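Long-range contacts in programmed cell death 6-interacting protein (Homo sapiens, PDB 5WA1), which acts in endocytosis, multivesicular body biogenesis, membrane repair and cytokinesis, and is represented here by its Bro1 domain with a bound CHMP4C peptide: residues Leu237-Ala242 against Ile353-Leu358; Ile272-Ala277 against Ala302-Thr307; Asn276-Gln281 against Ile295-His300. One frame throughout, in Å; residues are numbered along the deposited sequence.

Overall arrangement
All three contacts lie on the same side of the chain's centre, within the Bro1 domain and its curated CHMP4-interacting region. Contacts 2 and 3 are neighbouring levels of one helical hairpin, formed by helices 262-287 and 291-311; their centres are about 8 Å apart and they share Asn276 and Ala277. Contact 1 ties the preceding helix, 231-252, to the extended chain after the last helix, its centre about 14 Å from those of both other contacts. Met273 CE packs 3.3 Å from Ala241 CB, joining contacts 1 and 2, while Ile353 CG1 approaches Arg297 NH1 at 3.7 Å, joining contacts 1 and 3. Contact 1 packs on the bound peptide through Leu237, Ala356 and Leu358.

Contact 1 of 3, residues Leu237-Ala242 against Ile353-Leu358; sequences LANQAA and IGKATL
Asn239 and Gln240 of helix 231-252 meet Gly354 and Lys355 of the irregular, extended chain that follows helix 319-340 and runs across the helix surface in this Bro1 domain. The Asn239 amide points at the passing backbone: ND2 donates to Gly354 O at 3.0 Å with an N-H...O angle of 163°. The oxygen lies nearly in the amide plane, whereas the donor stands above the carbonyl plane, 54° out of it. Ile353 O is also near, 2.8 Å from Asn239 ND2, but at a poor angle for bonding. Lys355 stretches past the same amide, its CE 3.5 Å from Asn239 ND2, and its ammonium goes on to a salt bridge with Asp243.

Gln240 crosses Lys355 at about a right angle, with OE1 3.5 Å from Lys355 CB. Gln240 CG, anti to the backbone N (chi1 178°), lies 3.9 Å from Thr357 CB, the two side chains side by side and pointing the same way. Thr357 OG1 is held by Tyr244. Gln217 of helix 202-226 bonds both Leu237 O and Ala356 O, linking helix and loop.

At the other end the contact turns apolar and helps line the site of the bound CHMP4C peptide, which packs on Leu237, Ala356 and Leu358. Here Leu237 and Leu358 cross obliquely, their CD2 methyls a tight 3.5 Å apart.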
ATOM      1  N   LEU A 237      14.324  -9.269   8.262  1.00 40.28           N
ATOM      2  CA  LEU A 237      13.414  -8.527   7.378  1.00 40.05           C
ATOM      3  C   LEU A 237      12.256  -9.407   6.920  1.00 41.69           C
ATOM      4  O   LEU A 237      11.098  -8.968   6.898  1.00 36.48           O
ATOM      5  CB  LEU A 237      14.176  -7.999   6.167  1.00 37.89           C
ATOM      6  CG  LEU A 237      15.285  -6.968   6.425  1.00 45.81           C
ATOM      7  CD1 LEU A 237      16.066  -6.708   5.159  1.00 48.39           C
ATOM      8  CD2 LEU A 237      14.689  -5.675   6.927  1.00 43.64           C
ATOM      9  N   ALA A 238      12.552 -10.657   6.549  1.00 38.92           N
ATOM     10  CA  ALA A 238      11.499 -11.591   6.167  1.00 39.73           C
ATOM     11  C   ALA A 238      10.560 -11.870   7.327  1.00 41.16           C
ATOM     12  O   ALA A 238       9.338 -11.930   7.148  1.00 39.01           O
ATOM     13  CB  ALA A 238      12.112 -12.902   5.653  1.00 36.76           C
ATOM     14  N   ASN A 239      11.112 -12.062   8.526  1.00 35.55           N
ATOM     15  CA  ASN A 239      10.269 -12.377   9.674  1.00 36.77           C
ATOM     16  C   ASN A 239       9.308 -11.230   9.965  1.00 45.27           C
ATOM     17  O   ASN A 239       8.132 -11.449  10.290  1.00 37.26           O
ATOM     18  CB  ASN A 239      11.142 -12.675  10.889  1.00 36.77           C
ATOM     19  CG  ASN A 239      10.424 -13.507  11.931  1.00 44.82           C
ATOM     20  OD1 ASN A 239       9.546 -14.309  11.607  1.00 43.75           O
ATOM     21  ND2 ASN A 239      10.779 -13.309  13.190  1.00 39.95           N
ATOM     22  N   GLN A 240       9.793  -9.997   9.841  1.00 41.42           N
ATOM     23  CA  GLN A 240       8.924  -8.844  10.052  1.00 41.46           C
ATOM     24  C   GLN A 240       7.843  -8.759   8.979  1.00 35.99           C
ATOM     25  O   GLN A 240       6.695  -8.414   9.278  1.00 37.86           O
ATOM     26  CB  GLN A 240       9.756  -7.562  10.078  1.00 34.88           C
ATOM     27  CG  GLN A 240       8.899  -6.312  10.237  1.00 37.65           C
ATOM     28  CD  GLN A 240       8.114  -6.319  11.524  1.00 42.53           C
ATOM     29  OE1 GLN A 240       8.690  -6.344  12.608  1.00 53.91           O
ATOM     30  NE2 GLN A 240       6.789  -6.300  11.414  1.00 47.53           N
ATOM     31  N   ALA A 241       8.196  -9.036   7.724  1.00 35.36           N
ATOM     32  CA  ALA A 241       7.186  -9.059   6.673  1.00 36.93           C
ATOM     33  C   ALA A 241       6.127 -10.114   6.955  1.00 41.62           C
ATOM     34  O   ALA A 241       4.935  -9.902   6.696  1.00 36.60           O
ATOM     35  CB  ALA A 241       7.846  -9.308   5.318  1.00 32.59           C
ATOM     36  N   ALA A 242       6.545 -11.258   7.501  1.00 36.63           N
ATOM     37  CA  ALA A 242       5.594 -12.295   7.874  1.00 35.84           C
ATOM     38  C   ALA A 242       4.598 -11.778   8.896  1.00 38.14           C
ATOM     39  O   ALA A 242       3.395 -12.041   8.786  1.00 41.15           O
ATOM     40  CB  ALA A 242       6.346 -13.528   8.419  1.00 31.18           C
ATOM     41  N   ILE A 353      13.561 -16.110  15.628  1.00 43.00           N
ATOM     42  CA  ILE A 353      14.209 -15.161  14.731  1.00 47.97           C
ATOM     43  C   ILE A 353      13.741 -13.760  15.091  1.00 54.48           C
ATOM     44  O   ILE A 353      12.557 -13.540  15.382  1.00 51.16           O
ATOM     45  CB  ILE A 353      13.897 -15.504  13.263  1.00 41.19           C
ATOM     46  CG1 ILE A 353      14.361 -16.934  12.947  1.00 44.42           C
ATOM     47  CG2 ILE A 353      14.536 -14.492  12.318  1.00 41.57           C
ATOM     48  CD1 ILE A 353      13.849 -17.484  11.619  1.00 40.95           C
ATOM     49  N   GLY A 354      14.670 -12.813  15.116  1.00 48.09           N
ATOM     50  CA  GLY A 354      14.326 -11.436  15.406  1.00 41.24           C
ATOM     51  C   GLY A 354      13.514 -10.814  14.280  1.00 41.06           C
ATOM     52  O   GLY A 354      13.155 -11.453  13.290  1.00 40.64           O
ATOM     53  N   LYS A 355      13.228  -9.521  14.446  1.00 41.90           N
ATOM     54  CA  LYS A 355      12.422  -8.768  13.492  1.00 45.72           C
ATOM     55  C   LYS A 355      13.055  -7.404  13.272  1.00 48.95           C
ATOM     56  O   LYS A 355      13.470  -6.750  14.229  1.00 59.58           O
ATOM     57  CB  LYS A 355      10.975  -8.602  13.984  1.00 44.36           C
ATOM     58  CG  LYS A 355      10.157  -9.871  13.811  1.00 57.41           C
ATOM     59  CD  LYS A 355       8.928  -9.906  14.691  1.00 55.00           C
ATOM     60  CE  LYS A 355       8.328 -11.297  14.658  1.00 61.83           C
ATOM     61  NZ  LYS A 355       7.229 -11.451  15.647  1.00 67.18           N
ATOM     62  N   ALA A 356      13.129  -6.980  12.010  1.00 46.17           N
ATOM     63  CA  ALA A 356      13.623  -5.649  11.666  1.00 51.03           C
ATOM     64  C   ALA A 356      12.645  -4.978  10.712  1.00 44.22           C
ATOM     65  O   ALA A 356      12.436  -5.463   9.594  1.00 45.68           O
ATOM     66  CB  ALA A 356      15.015  -5.723  11.037  1.00 47.70           C
ATOM     67  N   THR A 357      12.061  -3.861  11.139  1.00 48.30           N
ATOM     68  CA  THR A 357      11.105  -3.124  10.322  1.00 43.09           C
ATOM     69  C   THR A 357      11.810  -1.929   9.685  1.00 45.22           C
ATOM     70  O   THR A 357      12.398  -1.101  10.386  1.00 48.93           O
ATOM     71  CB  THR A 357       9.895  -2.675  11.148  1.00 56.15           C
ATOM     72  OG1 THR A 357       9.151  -1.684  10.420  1.00 55.39           O
ATOM     73  CG2 THR A 357      10.321  -2.108  12.493  1.00 57.89           C
ATOM     74  N   LEU A 358      11.773  -1.867   8.357  1.00 43.02           N
ATOM     75  CA  LEU A 358      12.370  -0.790   7.580  1.00 47.75           C
ATOM     76  C   LEU A 358      11.344   0.179   7.016  1.00 55.04           C
ATOM     77  O   LEU A 358      11.717   1.097   6.277  1.00 49.00           O
ATOM     78  CB  LEU A 358      13.193  -1.375   6.424  1.00 53.49           C
ATOM     79  CG  LEU A 358      14.676  -1.647   6.695  1.00 61.30           C
ATOM     80  CD1 LEU A 358      15.430  -0.336   6.719  1.00 69.71           C
ATOM     81  CD2 LEU A 358      14.871  -2.381   8.003  1.00 62.80           C
TER

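Contact 2 of 3, residues Ile272-Ala277 against Ala302-Thr307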
ATOM      1  N   ILE A 272       5.158 -17.757   3.002  1.00 33.02           N
ATOM      2  CA  ILE A 272       6.376 -17.638   2.209  1.00 37.88           C
ATOM      3  C   ILE A 272       7.409 -16.814   2.957  1.00 42.76           C
ATOM      4  O   ILE A 272       8.608 -17.113   2.918  1.00 38.65           O
ATOM      5  CB  ILE A 272       6.084 -17.036   0.821  1.00 37.87           C
ATOM      6  CG1 ILE A 272       5.330 -18.036  -0.053  1.00 42.56           C
ATOM      7  CG2 ILE A 272       7.394 -16.596   0.124  1.00 38.95           C
ATOM      8  CD1 ILE A 272       4.630 -17.382  -1.254  1.00 40.88           C
ATOM      9  N   MET A 273       6.971 -15.780   3.639  1.00 35.62           N
ATOM     10  CA  MET A 273       7.908 -14.973   4.355  1.00 37.22           C
ATOM     11  C   MET A 273       8.469 -15.729   5.551  1.00 35.34           C
ATOM     12  O   MET A 273       9.625 -15.633   5.815  1.00 36.01           O
ATOM     13  CB  MET A 273       7.329 -13.629   4.715  1.00 31.99           C
ATOM     14  CG  MET A 273       7.116 -12.686   3.551  1.00 35.43           C
ATOM     15  SD  MET A 273       8.494 -12.431   2.436  1.00 46.57           S
ATOM     16  CE  MET A 273       9.551 -11.440   3.409  1.00 53.97           C
ATOM     17  N   GLN A 274       7.645 -16.460   6.280  1.00 34.56           N
ATOM     18  CA  GLN A 274       8.176 -17.270   7.374  1.00 40.30           C
ATOM     19  C   GLN A 274       9.204 -18.271   6.860  1.00 34.00           C
ATOM     20  O   GLN A 274      10.247 -18.470   7.488  1.00 34.73           O
ATOM     21  CB  GLN A 274       7.050 -17.996   8.114  1.00 37.55           C
ATOM     22  CG  GLN A 274       6.160 -17.074   8.954  1.00 41.34           C
ATOM     23  CD  GLN A 274       5.311 -17.830   9.964  1.00 59.89           C
ATOM     24  OE1 GLN A 274       5.013 -19.010   9.784  1.00 53.21           O
ATOM     25  NE2 GLN A 274       4.932 -17.151  11.039  1.00 63.95           N
ATOM     26  N   ALA A 275       8.934 -18.894   5.711  1.00 35.61           N
ATOM     27  CA  ALA A 275       9.884 -19.826   5.108  1.00 37.80           C
ATOM     28  C   ALA A 275      11.179 -19.130   4.691  1.00 45.58           C
ATOM     29  O   ALA A 275      12.271 -19.696   4.838  1.00 36.35           O
ATOM     30  CB  ALA A 275       9.232 -20.519   3.908  1.00 32.52           C
ATOM     31  N   ASN A 276      11.085 -17.911   4.154  1.00 33.04           N
ATOM     32  CA  ASN A 276      12.290 -17.160   3.829  1.00 33.68           C
ATOM     33  C   ASN A 276      13.102 -16.855   5.077  1.00 37.91           C
ATOM     34  O   ASN A 276      14.338 -16.917   5.051  1.00 38.10           O
ATOM     35  CB  ASN A 276      11.939 -15.847   3.123  1.00 38.58           C
ATOM     36  CG  ASN A 276      11.613 -16.039   1.676  1.00 43.24           C
ATOM     37  OD1 ASN A 276      10.545 -15.649   1.210  1.00 63.65           O
ATOM     38  ND2 ASN A 276      12.543 -16.603   0.944  1.00 44.88           N
ATOM     39  N   ALA A 277      12.427 -16.507   6.171  1.00 31.40           N
ATOM     40  CA  ALA A 277      13.135 -16.253   7.420  1.00 31.09           C
ATOM     41  C   ALA A 277      13.874 -17.509   7.890  1.00 35.40           C
ATOM     42  O   ALA A 277      15.044 -17.448   8.283  1.00 36.51           O
ATOM     43  CB  ALA A 277      12.144 -15.787   8.488  1.00 34.38           C
ATOM     44  N   ALA A 302      10.570 -26.086   4.518  1.00 38.17           N
ATOM     45  CA  ALA A 302       9.993 -27.029   3.564  1.00 40.63           C
ATOM     46  C   ALA A 302       8.526 -27.290   3.871  1.00 45.94           C
ATOM     47  O   ALA A 302       7.689 -27.374   2.962  1.00 47.36           O
ATOM     48  CB  ALA A 302      10.779 -28.348   3.589  1.00 41.87           C
ATOM     49  N   GLU A 303       8.197 -27.413   5.155  1.00 39.12           N
ATOM     50  CA  GLU A 303       6.815 -27.647   5.560  1.00 43.95           C
ATOM     51  C   GLU A 303       5.929 -26.468   5.177  1.00 42.89           C
ATOM     52  O   GLU A 303       4.830 -26.650   4.633  1.00 44.34           O
ATOM     53  CB  GLU A 303       6.777 -27.896   7.066  1.00 45.40           C
ATOM     54  CG  GLU A 303       5.474 -28.416   7.623  1.00 68.77           C
ATOM     55  CD  GLU A 303       5.638 -28.899   9.050  1.00 91.74           C
ATOM     56  OE1 GLU A 303       6.750 -28.735   9.604  1.00 99.22           O
ATOM     57  OE2 GLU A 303       4.668 -29.449   9.610  1.00 97.61           O
ATOM     58  N   LEU A 304       6.398 -25.248   5.463  1.00 39.40           N
ATOM     59  CA  LEU A 304       5.651 -24.041   5.111  1.00 43.04           C
ATOM     60  C   LEU A 304       5.442 -23.931   3.605  1.00 44.17           C
ATOM     61  O   LEU A 304       4.341 -23.597   3.146  1.00 42.96           O
ATOM     62  CB  LEU A 304       6.389 -22.806   5.634  1.00 43.38           C
ATOM     63  CG  LEU A 304       6.377 -22.608   7.149  1.00 43.48           C
ATOM     64  CD1 LEU A 304       7.464 -21.615   7.593  1.00 38.74           C
ATOM     65  CD2 LEU A 304       4.984 -22.135   7.592  1.00 45.66           C
ATOM     66  N   ILE A 305       6.484 -24.214   2.819  1.00 41.98           N
ATOM     67  CA  ILE A 305       6.389 -24.085   1.369  1.00 43.93           C
ATOM     68  C   ILE A 305       5.523 -25.188   0.773  1.00 45.52           C
ATOM     69  O   ILE A 305       4.782 -24.951  -0.195  1.00 52.26           O
ATOM     70  CB  ILE A 305       7.806 -24.048   0.763  1.00 43.23           C
ATOM     71  CG1 ILE A 305       8.423 -22.672   1.000  1.00 54.59           C
ATOM     72  CG2 ILE A 305       7.792 -24.343  -0.727  1.00 43.92           C
ATOM     73  CD1 ILE A 305       7.538 -21.518   0.525  1.00 52.14           C
ATOM     74  N   LYS A 306       5.574 -26.396   1.343  1.00 40.99           N
ATOM     75  CA  LYS A 306       4.672 -27.455   0.896  1.00 43.51           C
ATOM     76  C   LYS A 306       3.213 -27.072   1.128  1.00 48.72           C
ATOM     77  O   LYS A 306       2.348 -27.345   0.285  1.00 49.42           O
ATOM     78  CB  LYS A 306       5.000 -28.765   1.614  1.00 46.87           C
ATOM     79  CG  LYS A 306       4.138 -29.951   1.201  1.00 60.44           C
ATOM     80  CD  LYS A 306       4.564 -31.207   1.943  1.00 70.30           C
ATOM     81  CE  LYS A 306       3.533 -32.316   1.806  1.00 80.97           C
ATOM     82  NZ  LYS A 306       3.854 -33.456   2.710  1.00 84.69           N
ATOM     83  N   THR A 307       2.919 -26.435   2.265  1.00 47.74           N
ATOM     84  CA  THR A 307       1.540 -26.044   2.551  1.00 49.13           C
ATOM     85  C   THR A 307       1.059 -24.974   1.577  1.00 49.27           C
ATOM     86  O   THR A 307      -0.107 -24.981   1.162  1.00 50.20           O
ATOM     87  CB  THR A 307       1.423 -25.561   3.998  1.00 48.65           C
ATOM     88  OG1 THR A 307       1.902 -26.581   4.882  1.00 53.12           O
ATOM     89  CG2 THR A 307      -0.018 -25.270   4.350  1.00 50.87           C
TER
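Ala275 meets Leu304 and Ile305 where helices 262-287 and 291-311 pack as an antiparallel helical hairpin of the Bro1 domain. The two short axes approach to 8.6 Å, with their directions 157° apart.

The tight, buried part is centred on the small side chain of Ala275, which points at the partner helix. Its CB sits 3.7 Å from Ile305 CG1 and 4.0 Å from Leu304 CB, in touch with two consecutive residues of the other helix. Ile305 is bent at chi2 (-53°), which places CD1 3.9 Å from Ala275 CB and still within 4.2 Å of Ile272 CG1, one helical turn back. Other parts of the fold pack on this side: Val318 on both Ile272 and Ile305, and Phe321 and Ile325 of helix 319-340 on Ile305.

The other flank is the more open one: Gln274 and Leu304 are both partly exposed, though their contacts are no longer. The two side chains cross at about a right angle, with Gln274 CB 3.7 Å from Leu304 CD1. Gln274 OE1 also reaches Leu304, 3.8 Å from CD2. Between the two flanks, Leu304 reaches in to the helix backbone, its CD1 methyl 3.6 Å from Ala275 N.

Contact 3 of 3, residues Asn276-Gln281 against Ile295-His300; sequences NAEYHQ and IARLQH
Glu278 has CG anti to its carbonyl carbon and a bend at chi2 (-71°) that turns CD back between Arg297 and His300, while Arg297 runs extended from CG to NE. The carboxylate divides its oxygens between them. OE1 of Glu278 takes a nearly straight salt-bridge bond from Arg297 NH1, 2.9 Å and 167°, on its syn side, with the two flat groups nearly coplanar. OE2 of Glu278 accepts from His300 ND1 at 2.9 Å; the oxygen lies close to the ring plane, but the imidazole comes from above the carboxylate plane. A water donates to Glu278 OE2 and accepts from Arg297 NH1, 2.8 Å away.

These donors should favour an ionised carboxylate on the buried Glu278. The guanidinium is fixed further by Glu293, a salt bridge to NE, and by Asp351 O, bonded to NH2. Gln281 lies alongside, its CG over one guanidinium face, 3.4 Å from Arg297 NE.

On the far flank Tyr279 CD1 touches Leu298 CD2 at 3.9 Å. With axes 8.1 Å apart and directions 157° from parallel, an Arg-Glu salt bridge and a His-carboxylate hydrogen bond here join the two arms of an antiparallel helical hairpin of the Bro1 domain.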
ATOM      1  N   ASN A 276      11.085 -17.911   4.154  1.00 33.04           N
ATOM      2  CA  ASN A 276      12.290 -17.160   3.829  1.00 33.68           C
ATOM      3  C   ASN A 276      13.102 -16.855   5.077  1.00 37.91           C
ATOM      4  O   ASN A 276      14.338 -16.917   5.051  1.00 38.10           O
ATOM      5  CB  ASN A 276      11.939 -15.847   3.123  1.00 38.58           C
ATOM      6  CG  ASN A 276      11.613 -16.039   1.676  1.00 43.24           C
ATOM      7  OD1 ASN A 276      10.545 -15.649   1.210  1.00 63.65           O
ATOM      8  ND2 ASN A 276      12.543 -16.603   0.944  1.00 44.88           N
ATOM      9  N   ALA A 277      12.427 -16.507   6.171  1.00 31.40           N
ATOM     10  CA  ALA A 277      13.135 -16.253   7.420  1.00 31.09           C
ATOM     11  C   ALA A 277      13.874 -17.509   7.890  1.00 35.40           C
ATOM     12  O   ALA A 277      15.044 -17.448   8.283  1.00 36.51           O
ATOM     13  CB  ALA A 277      12.144 -15.787   8.488  1.00 34.38           C
ATOM     14  N   GLU A 278      13.193 -18.657   7.867  1.00 35.16           N
ATOM     15  CA  GLU A 278      13.830 -19.905   8.314  1.00 33.88           C
ATOM     16  C   GLU A 278      14.960 -20.313   7.378  1.00 38.88           C
ATOM     17  O   GLU A 278      15.982 -20.853   7.821  1.00 40.03           O
ATOM     18  CB  GLU A 278      12.794 -21.018   8.402  1.00 37.65           C
ATOM     19  CG  GLU A 278      11.789 -20.880   9.536  1.00 36.41           C
ATOM     20  CD  GLU A 278      12.397 -21.123  10.920  1.00 53.33           C
ATOM     21  OE1 GLU A 278      13.641 -21.259  11.038  1.00 41.35           O
ATOM     22  OE2 GLU A 278      11.623 -21.172  11.904  1.00 55.58           O
ATOM     23  N   TYR A 279      14.782 -20.090   6.076  1.00 36.38           N
ATOM     24  CA  TYR A 279      15.812 -20.466   5.117  1.00 41.49           C
ATOM     25  C   TYR A 279      17.083 -19.658   5.341  1.00 48.59           C
ATOM     26  O   TYR A 279      18.182 -20.217   5.393  1.00 42.47           O
ATOM     27  CB  TYR A 279      15.302 -20.290   3.688  1.00 45.96           C
ATOM     28  CG  TYR A 279      16.362 -20.537   2.645  1.00 51.58           C
ATOM     29  CD1 TYR A 279      16.783 -21.830   2.353  1.00 58.35           C
ATOM     30  CD2 TYR A 279      16.948 -19.483   1.960  1.00 54.62           C
ATOM     31  CE1 TYR A 279      17.754 -22.068   1.407  1.00 58.44           C
ATOM     32  CE2 TYR A 279      17.927 -19.709   1.009  1.00 60.79           C
ATOM     33  CZ  TYR A 279      18.324 -21.003   0.739  1.00 62.18           C
ATOM     34  OH  TYR A 279      19.285 -21.235  -0.203  1.00 64.12           O
ATOM     35  N   HIS A 280      16.953 -18.337   5.488  1.00 36.91           N
ATOM     36  CA  HIS A 280      18.140 -17.520   5.688  1.00 39.57           C
ATOM     37  C   HIS A 280      18.719 -17.704   7.081  1.00 38.12           C
ATOM     38  O   HIS A 280      19.939 -17.633   7.255  1.00 41.65           O
ATOM     39  CB  HIS A 280      17.824 -16.055   5.394  1.00 40.11           C
ATOM     40  CG  HIS A 280      17.647 -15.789   3.933  1.00 44.77           C
ATOM     41  ND1 HIS A 280      18.713 -15.654   3.075  1.00 46.00           N
ATOM     42  CD2 HIS A 280      16.531 -15.706   3.167  1.00 42.16           C
ATOM     43  CE1 HIS A 280      18.267 -15.469   1.845  1.00 50.35           C
ATOM     44  NE2 HIS A 280      16.947 -15.501   1.873  1.00 49.98           N
ATOM     45  N   GLN A 281      17.878 -17.966   8.078  1.00 37.23           N
ATOM     46  CA  GLN A 281      18.424 -18.298   9.386  1.00 39.14           C
ATOM     47  C   GLN A 281      19.172 -19.624   9.349  1.00 40.70           C
ATOM     48  O   GLN A 281      20.163 -19.786  10.064  1.00 38.10           O
ATOM     49  CB  GLN A 281      17.309 -18.335  10.433  1.00 35.68           C
ATOM     50  CG  GLN A 281      17.822 -18.342  11.872  1.00 40.63           C
ATOM     51  CD  GLN A 281      18.409 -17.007  12.274  1.00 47.71           C
ATOM     52  OE1 GLN A 281      18.183 -15.995  11.607  1.00 42.84           O
ATOM     53  NE2 GLN A 281      19.169 -16.991  13.362  1.00 54.48           N
ATOM     54  N   ILE A 295      19.164 -28.119   9.874  1.00 38.38           N
ATOM     55  CA  ILE A 295      18.193 -29.096   9.386  1.00 38.25           C
ATOM     56  C   ILE A 295      16.801 -28.775   9.914  1.00 40.63           C
ATOM     57  O   ILE A 295      15.808 -28.850   9.180  1.00 40.22           O
ATOM     58  CB  ILE A 295      18.631 -30.524   9.778  1.00 40.07           C
ATOM     59  CG1 ILE A 295      19.817 -30.969   8.929  1.00 42.58           C
ATOM     60  CG2 ILE A 295      17.468 -31.500   9.618  1.00 46.63           C
ATOM     61  CD1 ILE A 295      20.555 -32.193   9.478  1.00 44.27           C
ATOM     62  N   ALA A 296      16.699 -28.447  11.205  1.00 42.15           N
ATOM     63  CA  ALA A 296      15.397 -28.143  11.796  1.00 42.48           C
ATOM     64  C   ALA A 296      14.746 -26.951  11.109  1.00 42.08           C
ATOM     65  O   ALA A 296      13.532 -26.945  10.871  1.00 40.16           O
ATOM     66  CB  ALA A 296      15.545 -27.866  13.290  1.00 42.90           C
ATOM     67  N   ARG A 297      15.541 -25.936  10.777  1.00 38.07           N
ATOM     68  CA  ARG A 297      14.975 -24.743  10.159  1.00 40.32           C
ATOM     69  C   ARG A 297      14.614 -24.996   8.697  1.00 40.75           C
ATOM     70  O   ARG A 297      13.568 -24.539   8.226  1.00 39.21           O
ATOM     71  CB  ARG A 297      15.948 -23.575  10.317  1.00 35.74           C
ATOM     72  CG  ARG A 297      16.115 -23.150  11.783  1.00 37.18           C
ATOM     73  CD  ARG A 297      16.744 -21.775  11.870  1.00 39.17           C
ATOM     74  NE  ARG A 297      16.997 -21.331  13.242  1.00 40.45           N
ATOM     75  CZ  ARG A 297      16.093 -20.770  14.042  1.00 44.41           C
ATOM     76  NH1 ARG A 297      14.839 -20.590  13.629  1.00 40.17           N
ATOM     77  NH2 ARG A 297      16.443 -20.390  15.266  1.00 43.52           N
ATOM     78  N   LEU A 298      15.436 -25.766   7.978  1.00 39.67           N
ATOM     79  CA  LEU A 298      15.085 -26.142   6.611  1.00 42.18           C
ATOM     80  C   LEU A 298      13.839 -27.017   6.581  1.00 42.70           C
ATOM     81  O   LEU A 298      13.028 -26.925   5.651  1.00 40.54           O
ATOM     82  CB  LEU A 298      16.257 -26.874   5.938  1.00 41.99           C
ATOM     83  CG  LEU A 298      17.502 -26.055   5.545  1.00 40.55           C
ATOM     84  CD1 LEU A 298      18.702 -26.963   5.157  1.00 39.38           C
ATOM     85  CD2 LEU A 298      17.187 -25.084   4.415  1.00 43.62           C
ATOM     86  N   GLN A 299      13.676 -27.891   7.578  1.00 36.94           N
ATOM     87  CA  GLN A 299      12.476 -28.723   7.615  1.00 38.63           C
ATOM     88  C   GLN A 299      11.243 -27.866   7.817  1.00 41.33           C
ATOM     89  O   GLN A 299      10.187 -28.140   7.237  1.00 43.18           O
ATOM     90  CB  GLN A 299      12.572 -29.783   8.717  1.00 44.30           C
ATOM     91  CG  GLN A 299      13.521 -30.920   8.356  1.00 51.41           C
ATOM     92  CD  GLN A 299      13.679 -31.959   9.452  1.00 55.21           C
ATOM     93  OE1 GLN A 299      14.154 -33.063   9.200  1.00 52.41           O
ATOM     94  NE2 GLN A 299      13.291 -31.610  10.673  1.00 50.50           N
ATOM     95  N   HIS A 300      11.361 -26.826   8.640  1.00 37.89           N
ATOM     96  CA  HIS A 300      10.238 -25.925   8.857  1.00 37.01           C
ATOM     97  C   HIS A 300       9.919 -25.128   7.594  1.00 40.89           C
ATOM     98  O   HIS A 300       8.747 -24.971   7.235  1.00 44.39           O
ATOM     99  CB  HIS A 300      10.545 -24.991  10.024  1.00 42.55           C
ATOM    100  CG  HIS A 300       9.366 -24.179  10.466  1.00 46.17           C
ATOM    101  ND1 HIS A 300       9.492 -22.919  11.003  1.00 43.84           N
ATOM    102  CD2 HIS A 300       8.041 -24.459  10.467  1.00 48.27           C
ATOM    103  CE1 HIS A 300       8.293 -22.444  11.301  1.00 57.09           C
ATOM    104  NE2 HIS A 300       7.394 -23.357  10.979  1.00 49.51           N
TER
HETATM  105  O   HOH W   1      12.461 -19.811  14.776  1.00 57.98           O